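Local coordinates for protein flavoredoxin (Desulfovibrio vulgaris str. 'Miyazaki F', PDB 2D5M) that binds flavin mononucleotide and serves in electron transport as a flavoprotein of the flavin reductase-like family, at the interface of chains A and B. Coordinates in Å, arbitrary orientation; residue numbers count along the deposited sequence, not the author numbering. Chains: chain A/B, flavoredoxin.

Contact 1: the interface of chains A and B. Residues chain A 180-184; chain B 80, 164, 169-171.
B:Asp80 of helix 76-82 takes the backbone N-H groups of A:Phe182 and A:Ser183 with its carboxylate. OD1 accepts from A:Phe182 N at 2.8 Å and OD2 from A:Ser183 N at 2.9 Å, each through its syn lone pair, so the carboxylate meets the turn as a two-pronged fork. CG stands anti to the backbone N (chi1 -164°), which directs the acid group at the other chain. On its anti side OD1 also receives the phenol of B:Tyr171, with OH 2.6 Å away and 22° out of the carboxylate plane. Two donors thus fix OD1, and the tyrosine is a second-shell brace that would limit rotation of the acid and probably favours its charged form. A further backbone bond runs from A:Ala181 N to B:Arg169 O, 2.9 Å, and A:Lys180 forms an antiparallel bridge with B:Glu170.

Apolar packing centres on A:Ala181. Its methyl CB lies over the face of the B:Tyr171 ring, towards CZ and CE1, 3.9 Å from the centroid, and also touches B:Phe164 CE1 at 3.6 Å. Next to it, the A:Phe182 ring and the extended B:Arg169 chain cross obliquely, CD1 lying 4.0 Å from the arginine CD; ring and guanidinium planes are 64° apart.

In the fold, the end of strand 170-180 of chain A and the loop after it lie against the start of strand 170-180 of chain B, the loop before it, strand 162-165 and helix 76-82.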
loop_
_atom_site.group_PDB
_atom_site.type_symbol
_atom_site.label_atom_id
_atom_site.label_comp_id
_atom_site.label_asym_id
_atom_site.label_seq_id
_atom_site.Cartn_x
_atom_site.Cartn_y
_atom_site.Cartn_z
ATOM N N LYS A 180 18.485 -1.167 -5.651
ATOM C CA LYS A 180 18.399 -2.150 -4.592
ATOM C C LYS A 180 18.141 -1.487 -3.234
ATOM O O LYS A 180 18.776 -0.487 -2.869
ATOM C CB LYS A 180 19.696 -2.943 -4.559
ATOM C CG LYS A 180 20.003 -3.780 -5.786
ATOM C CD LYS A 180 21.331 -4.463 -5.636
ATOM C CE LYS A 180 21.400 -5.444 -4.478
ATOM N NZ LYS A 180 22.737 -6.081 -4.336
ATOM N N ALA A 181 17.181 -2.029 -2.477
ATOM C CA ALA A 181 16.871 -1.552 -1.150
ATOM C C ALA A 181 17.885 -2.068 -0.137
ATOM O O ALA A 181 18.496 -3.108 -0.322
ATOM C CB ALA A 181 15.437 -1.953 -0.752
ATOM N N PHE A 182 18.031 -1.305 0.942
ATOM C CA PHE A 182 19.025 -1.603 1.968
ATOM C C PHE A 182 20.398 -1.717 1.361
ATOM O O PHE A 182 21.194 -2.575 1.666
ATOM C CB PHE A 182 18.680 -2.838 2.814
ATOM C CG PHE A 182 17.266 -2.807 3.366
ATOM C CD1 PHE A 182 16.249 -3.428 2.710
ATOM C CD2 PHE A 182 16.923 -2.131 4.538
ATOM C CE1 PHE A 182 14.960 -3.358 3.178
ATOM C CE2 PHE A 182 15.615 -2.052 5.014
ATOM C CZ PHE A 182 14.621 -2.685 4.320
ATOM N N SER A 183 20.678 -0.820 0.394
ATOM C CA SER A 183 21.854 -0.896 -0.441
ATOM C C SER A 183 22.153 0.417 -1.134
ATOM O O SER A 183 23.210 1.022 -0.965
ATOM C CB SER A 183 21.702 -2.027 -1.469
ATOM O OG SER A 183 22.869 -2.102 -2.304
ATOM N N ALA A 184 21.172 0.919 -1.883
ATOM C CA ALA A 184 21.326 2.145 -2.641
ATOM C C ALA A 184 21.735 3.310 -1.754
ATOM O O ALA A 184 22.520 4.185 -2.138
ATOM C CB ALA A 184 20.022 2.468 -3.373
ATOM N N ASP B 80 16.250 5.403 0.659
ATOM C CA ASP B 80 16.873 4.193 1.194
ATOM C C ASP B 80 17.750 4.512 2.402
ATOM O O ASP B 80 17.690 3.805 3.424
ATOM C CB ASP B 80 17.636 3.496 0.081
ATOM C CG ASP B 80 17.992 2.057 0.418
ATOM O OD1 ASP B 80 17.036 1.290 0.754
ATOM O OD2 ASP B 80 19.184 1.690 0.313
ATOM N N PHE B 164 8.168 -0.152 -3.579
ATOM C CA PHE B 164 9.017 -1.119 -2.942
ATOM C C PHE B 164 8.533 -2.545 -3.208
ATOM O O PHE B 164 7.342 -2.831 -3.080
ATOM C CB PHE B 164 9.126 -0.858 -1.447
ATOM C CG PHE B 164 9.892 -1.860 -0.620
ATOM C CD1 PHE B 164 11.252 -2.106 -0.912
ATOM C CD2 PHE B 164 9.332 -2.548 0.402
ATOM C CE1 PHE B 164 11.984 -2.969 -0.151
ATOM C CE2 PHE B 164 10.058 -3.376 1.208
ATOM C CZ PHE B 164 11.401 -3.621 0.927
ATOM N N ARG B 169 13.679 -6.987 -2.137
ATOM C CA ARG B 169 14.299 -5.766 -1.647
ATOM C C ARG B 169 14.835 -4.916 -2.797
ATOM O O ARG B 169 15.998 -4.630 -2.922
ATOM C CB ARG B 169 15.407 -6.076 -0.600
ATOM C CG ARG B 169 14.799 -6.632 0.687
ATOM C CD ARG B 169 15.815 -7.211 1.652
ATOM N NE ARG B 169 15.214 -7.654 2.877
ATOM C CZ ARG B 169 15.734 -8.315 3.885
ATOM N NH1 ARG B 169 17.037 -8.708 3.904
ATOM N NH2 ARG B 169 15.013 -8.644 4.950
ATOM N N GLU B 170 13.888 -4.425 -3.614
ATOM C CA GLU B 170 14.138 -3.624 -4.784
ATOM C C GLU B 170 13.149 -2.489 -4.872
ATOM O O GLU B 170 12.058 -2.533 -4.343
ATOM C CB GLU B 170 14.061 -4.462 -6.089
ATOM C CG GLU B 170 15.152 -5.543 -6.096
ATOM C CD GLU B 170 15.399 -6.281 -7.387
ATOM O OE1 GLU B 170 14.427 -6.448 -8.141
ATOM O OE2 GLU B 170 16.562 -6.736 -7.637
ATOM N N TYR B 171 13.549 -1.461 -5.597
ATOM C CA TYR B 171 12.719 -0.300 -5.884
ATOM C C TYR B 171 12.427 -0.208 -7.376
ATOM O O TYR B 171 13.347 -0.398 -8.177
ATOM C CB TYR B 171 13.439 0.953 -5.442
ATOM C CG TYR B 171 13.731 1.073 -3.963
ATOM C CD1 TYR B 171 15.008 1.273 -3.517
ATOM C CD2 TYR B 171 12.722 1.001 -3.022
ATOM C CE1 TYR B 171 15.304 1.391 -2.162
ATOM C CE2 TYR B 171 12.998 1.146 -1.666
ATOM C CZ TYR B 171 14.286 1.348 -1.247
ATOM O OH TYR B 171 14.490 1.488 0.085
#

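Contact 2: the interface of chains A and B. Residues chain A 156-157, 174-178; chain B 171-173.
Strand 170-180 of chain A, supported by helix 156-159, runs antiparallel to the first residues of strand 170-180 of chain B, joining two flavin reductase-like subunits through an intersubunit beta bridge between A:Phe177 and B:Tyr172. Backbone bonds stitch the strands together. A:Gly175 N gives to B:Ala173 O at 2.7 Å. B:Ala173 N gives to A:Glu176 O at 2.9 Å. A third bond, 2.8 Å long, runs from A:Leu178 N to B:Tyr171 O.

The B:Tyr172 ring is inserted between the helix and the strand of chain A. Over one face sits the branch methyl CG2 of A:Ile156, 3.4 Å from the ring centroid and almost above its centre; with CG1 anti to the backbone N (chi1 -165°), CG2 falls between the backbone N and the carbonyl carbon, and this branch faces the ring. On the opposite face A:Phe177 CA makes a second CH-pi contact, 3.9 Å from the centroid. In turn the tyrosine CZ comes to the edge of the A:Phe177 ring, in its plane, while A:Gly175 O lies in plane at the edge of the tyrosine.

Beside the ring, A:Asn157 turns its amide 76° from the tyrosine plane. ND2 donates to A:Gly175 O, 2.9 Å away and nearly in the amide plane, which fixes the rotation of the amide and ties the helix to the strand. OD1 of A:Asn157 meets water 1, which also bridges, at a long 3.2 Å, to the phenol OH of B:Tyr172.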
loop_
_atom_site.group_PDB
_atom_site.type_symbol
_atom_site.label_atom_id
_atom_site.label_comp_id
_atom_site.label_asym_id
_atom_site.label_seq_id
_atom_site.Cartn_x
_atom_site.Cartn_y
_atom_site.Cartn_z
ATOM N N ILE A 156 8.776 -8.790 -10.303
ATOM C CA ILE A 156 7.602 -7.954 -10.307
ATOM C C ILE A 156 7.142 -7.551 -11.699
ATOM O O ILE A 156 5.948 -7.369 -11.937
ATOM C CB ILE A 156 7.852 -6.673 -9.447
ATOM C CG1 ILE A 156 6.536 -5.955 -9.135
ATOM C CG2 ILE A 156 8.905 -5.795 -10.070
ATOM C CD1 ILE A 156 6.730 -4.855 -8.140
ATOM N N ASN A 157 8.045 -7.395 -12.653
ATOM C CA ASN A 157 7.592 -7.062 -14.006
ATOM C C ASN A 157 6.919 -8.239 -14.718
ATOM O O ASN A 157 6.093 -8.001 -15.614
ATOM C CB ASN A 157 8.777 -6.581 -14.828
ATOM C CG ASN A 157 9.310 -5.244 -14.457
ATOM O OD1 ASN A 157 10.541 -5.120 -14.276
ATOM N ND2 ASN A 157 8.429 -4.228 -14.302
ATOM N N VAL A 174 3.416 -1.254 -13.204
ATOM C CA VAL A 174 4.766 -1.085 -12.663
ATOM C C VAL A 174 5.722 -0.909 -13.823
ATOM O O VAL A 174 5.643 -1.579 -14.836
ATOM C CB VAL A 174 5.198 -2.286 -11.772
ATOM C CG1 VAL A 174 6.619 -2.118 -11.305
ATOM C CG2 VAL A 174 4.262 -2.457 -10.601
ATOM N N GLY A 175 6.652 0.040 -13.640
ATOM C CA GLY A 175 7.701 0.331 -14.584
ATOM C C GLY A 175 9.023 -0.290 -14.276
ATOM O O GLY A 175 9.110 -1.433 -13.805
ATOM N N GLU A 176 10.073 0.438 -14.570
ATOM C CA GLU A 176 11.408 -0.147 -14.547
ATOM C C GLU A 176 12.034 -0.186 -13.154
ATOM O O GLU A 176 11.737 0.605 -12.267
ATOM C CB GLU A 176 12.346 0.611 -15.497
ATOM C CG GLU A 176 12.393 2.051 -14.988
ATOM C CD GLU A 176 11.525 2.977 -15.849
ATOM O OE1 GLU A 176 12.198 3.914 -16.369
ATOM O OE2 GLU A 176 10.282 2.758 -15.963
ATOM N N PHE A 177 12.940 -1.162 -13.025
ATOM C CA PHE A 177 13.803 -1.235 -11.872
ATOM C C PHE A 177 14.599 0.068 -11.700
ATOM O O PHE A 177 15.156 0.600 -12.657
ATOM C CB PHE A 177 14.771 -2.430 -12.061
ATOM C CG PHE A 177 15.847 -2.505 -11.010
ATOM C CD1 PHE A 177 17.119 -1.989 -11.278
ATOM C CD2 PHE A 177 15.617 -3.101 -9.773
ATOM C CE1 PHE A 177 18.103 -2.062 -10.345
ATOM C CE2 PHE A 177 16.625 -3.136 -8.850
ATOM C CZ PHE A 177 17.852 -2.631 -9.145
ATOM N N LEU A 178 14.691 0.530 -10.470
ATOM C CA LEU A 178 15.451 1.673 -10.077
ATOM C C LEU A 178 16.717 1.358 -9.305
ATOM O O LEU A 178 17.783 1.922 -9.598
ATOM C CB LEU A 178 14.613 2.643 -9.254
ATOM C CG LEU A 178 13.379 3.205 -9.990
ATOM C CD1 LEU A 178 12.630 4.046 -8.981
ATOM C CD2 LEU A 178 13.746 3.964 -11.238
ATOM N N TYR B 171 13.549 -1.461 -5.597
ATOM C CA TYR B 171 12.719 -0.300 -5.884
ATOM C C TYR B 171 12.427 -0.208 -7.376
ATOM O O TYR B 171 13.347 -0.398 -8.177
ATOM C CB TYR B 171 13.439 0.953 -5.442
ATOM C CG TYR B 171 13.731 1.073 -3.963
ATOM C CD1 TYR B 171 15.008 1.273 -3.517
ATOM C CD2 TYR B 171 12.722 1.001 -3.022
ATOM C CE1 TYR B 171 15.304 1.391 -2.162
ATOM C CE2 TYR B 171 12.998 1.146 -1.666
ATOM C CZ TYR B 171 14.286 1.348 -1.247
ATOM O OH TYR B 171 14.490 1.488 0.085
ATOM N N TYR B 172 11.201 0.142 -7.699
ATOM C CA TYR B 172 10.678 0.260 -9.060
ATOM C C TYR B 172 9.953 1.570 -9.249
ATOM O O TYR B 172 9.423 2.152 -8.310
ATOM C CB TYR B 172 9.704 -0.927 -9.376
ATOM C CG TYR B 172 10.475 -2.199 -9.647
ATOM C CD1 TYR B 172 10.700 -2.613 -10.931
ATOM C CD2 TYR B 172 10.987 -2.971 -8.619
ATOM C CE1 TYR B 172 11.412 -3.764 -11.183
ATOM C CE2 TYR B 172 11.718 -4.089 -8.841
ATOM C CZ TYR B 172 11.936 -4.500 -10.148
ATOM O OH TYR B 172 12.667 -5.630 -10.371
ATOM N N ALA B 173 9.892 2.072 -10.493
ATOM C CA ALA B 173 9.078 3.178 -10.907
ATOM C C ALA B 173 7.667 2.719 -11.279
ATOM O O ALA B 173 7.439 1.527 -11.525
ATOM C CB ALA B 173 9.686 3.904 -12.103
HETATM O O HOH W 1 12.297 -6.989 -13.258
#

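Contact 3: the interface of chains A and B. Residues chain A 38, 40-41, 44, 138; chain B 7-10, 35.
The extended loop B:Ala7 to B:Leu10 runs past A:Ile38, A:Cys40 and A:Ser41 of strand 36-41 and A:Pro44 of strand 44-48, with A:Ile138 alongside, and the contact is made mainly by side chains.

The indole of B:Trp35 packs against A:Ile38 and A:Ser41. A:Ile38 lays its branch methyl CG2 over one face, 3.5 Å from the centroids of both the five- and six-membered rings, over the shared part of the indole. CG2 is anti to the backbone N, with CG1 in turn anti to the carbonyl carbon (chi1 -61°); CD1, at the end of that second branch, reaches B:Trp35 CZ3 at 3.8 Å. At the indole edge NE1 donates to the A:Ser41 hydroxyl OG, 2.9 Å away, with 151° at the hydrogen. The acceptor lies only 9° from the ring plane; face and edge contacts together would limit tilt and rotation of the indole.

Further along, the B:Thr9 methyl CG2 packs against A:Pro44 CB at 3.7 Å, and A:Ile138 CD1 points its tip at B:Arg8 O, 3.4 Å away.

The site joins the loop after strand 2-4 and B:Trp35, in the loop between strands 28-33 and 36-41, to strands 36-41, 44-48 and 133-144 of the other subunit.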
loop_
_atom_site.group_PDB
_atom_site.type_symbol
_atom_site.label_atom_id
_atom_site.label_comp_id
_atom_site.label_asym_id
_atom_site.label_seq_id
_atom_site.Cartn_x
_atom_site.Cartn_y
_atom_site.Cartn_z
ATOM N N ILE A 38 0.670 -4.344 3.775
ATOM C CA ILE A 38 1.309 -5.180 4.788
ATOM C C ILE A 38 1.327 -4.398 6.083
ATOM O O ILE A 38 1.623 -3.194 6.072
ATOM C CB ILE A 38 2.681 -5.643 4.327
ATOM C CG1 ILE A 38 2.562 -6.487 3.037
ATOM C CG2 ILE A 38 3.431 -6.384 5.422
ATOM C CD1 ILE A 38 3.883 -6.769 2.357
ATOM N N CYS A 40 2.493 -6.130 9.345
ATOM C CA CYS A 40 3.416 -6.705 10.311
ATOM C C CYS A 40 4.279 -7.753 9.647
ATOM O O CYS A 40 3.881 -8.445 8.726
ATOM C CB CYS A 40 2.787 -7.428 11.520
ATOM S SG CYS A 40 1.855 -6.362 12.611
ATOM N N SER A 41 5.487 -7.913 10.206
ATOM C CA SER A 41 6.387 -8.966 9.833
ATOM C C SER A 41 6.308 -10.186 10.757
ATOM O O SER A 41 6.828 -11.237 10.409
ATOM C CB SER A 41 7.825 -8.476 9.759
ATOM O OG SER A 41 7.859 -7.544 8.698
ATOM N N PRO A 44 3.707 -12.563 9.555
ATOM C CA PRO A 44 3.537 -11.769 8.316
ATOM C C PRO A 44 2.046 -11.541 8.128
ATOM O O PRO A 44 1.284 -12.508 8.189
ATOM C CB PRO A 44 4.134 -12.688 7.237
ATOM C CG PRO A 44 4.062 -14.074 7.868
ATOM C CD PRO A 44 4.269 -13.881 9.332
ATOM N N ILE A 138 -0.649 -14.063 6.842
ATOM C CA ILE A 138 -0.259 -14.706 5.607
ATOM C C ILE A 138 0.215 -16.122 5.895
ATOM O O ILE A 138 1.199 -16.337 6.596
ATOM C CB ILE A 138 0.888 -13.918 4.912
ATOM C CG1 ILE A 138 0.438 -12.505 4.559
ATOM C CG2 ILE A 138 1.401 -14.658 3.710
ATOM C CD1 ILE A 138 1.564 -11.570 4.080
ATOM N N ALA B 7 5.115 -18.474 3.988
ATOM C CA ALA B 7 4.523 -17.383 4.720
ATOM C C ALA B 7 5.508 -16.232 4.728
ATOM O O ALA B 7 6.381 -16.135 5.602
ATOM C CB ALA B 7 4.162 -17.860 6.099
ATOM N N ARG B 8 5.459 -15.334 3.760
ATOM C CA ARG B 8 6.349 -14.237 3.600
ATOM C C ARG B 8 5.592 -12.944 3.453
ATOM O O ARG B 8 4.476 -12.925 2.978
ATOM C CB ARG B 8 7.201 -14.409 2.349
ATOM C CG ARG B 8 7.965 -15.692 2.198
ATOM C CD ARG B 8 8.753 -15.585 0.857
ATOM N NE ARG B 8 9.613 -16.798 0.791
ATOM C CZ ARG B 8 10.893 -16.858 1.096
ATOM N NH1 ARG B 8 11.607 -15.821 1.484
ATOM N NH2 ARG B 8 11.590 -17.990 1.017
ATOM N N THR B 9 6.226 -11.826 3.838
ATOM C CA THR B 9 5.680 -10.497 3.643
ATOM C C THR B 9 5.866 -10.071 2.187
ATOM O O THR B 9 6.768 -9.254 1.874
ATOM C CB THR B 9 6.303 -9.452 4.595
ATOM O OG1 THR B 9 7.738 -9.491 4.433
ATOM C CG2 THR B 9 5.956 -9.751 6.013
ATOM N N LEU B 10 5.059 -10.642 1.326
ATOM C CA LEU B 10 5.220 -10.514 -0.111
ATOM C C LEU B 10 3.901 -10.117 -0.732
ATOM O O LEU B 10 2.954 -10.886 -0.755
ATOM C CB LEU B 10 5.728 -11.792 -0.671
ATOM C CG LEU B 10 6.215 -11.893 -2.072
ATOM C CD1 LEU B 10 7.128 -10.771 -2.500
ATOM C CD2 LEU B 10 6.947 -13.271 -2.257
ATOM N N TRP B 35 5.251 -0.624 5.317
ATOM C CA TRP B 35 4.136 -1.338 5.948
ATOM C C TRP B 35 3.096 -0.276 6.287
ATOM O O TRP B 35 2.958 0.190 7.421
ATOM C CB TRP B 35 4.575 -2.093 7.176
ATOM C CG TRP B 35 5.346 -3.377 7.002
ATOM C CD1 TRP B 35 5.594 -4.206 8.046
ATOM C CD2 TRP B 35 5.937 -4.016 5.857
ATOM N NE1 TRP B 35 6.292 -5.302 7.641
ATOM C CE2 TRP B 35 6.521 -5.224 6.301
ATOM C CE3 TRP B 35 6.022 -3.720 4.493
ATOM C CZ2 TRP B 35 7.186 -6.100 5.457
ATOM C CZ3 TRP B 35 6.688 -4.583 3.641
ATOM C CH2 TRP B 35 7.270 -5.782 4.126
#

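Contact 1 and contact 2 are neighbours, their C-alpha centres about 11 Å apart, and B:Tyr171 belongs to both: its backbone serves contact 2 and its ring contact 1. The two form a continuous seam along strand 170-180, which both chains contribute. Contact 3 lies about 17 Å from contact 1 and about 20 Å from contact 2 and draws on different elements. Because the interface is two-fold symmetric, each contact has a twin with the chains exchanged. Such wide, repeated attachment fits a stable dimer, though the structure alone does not show the state in solution.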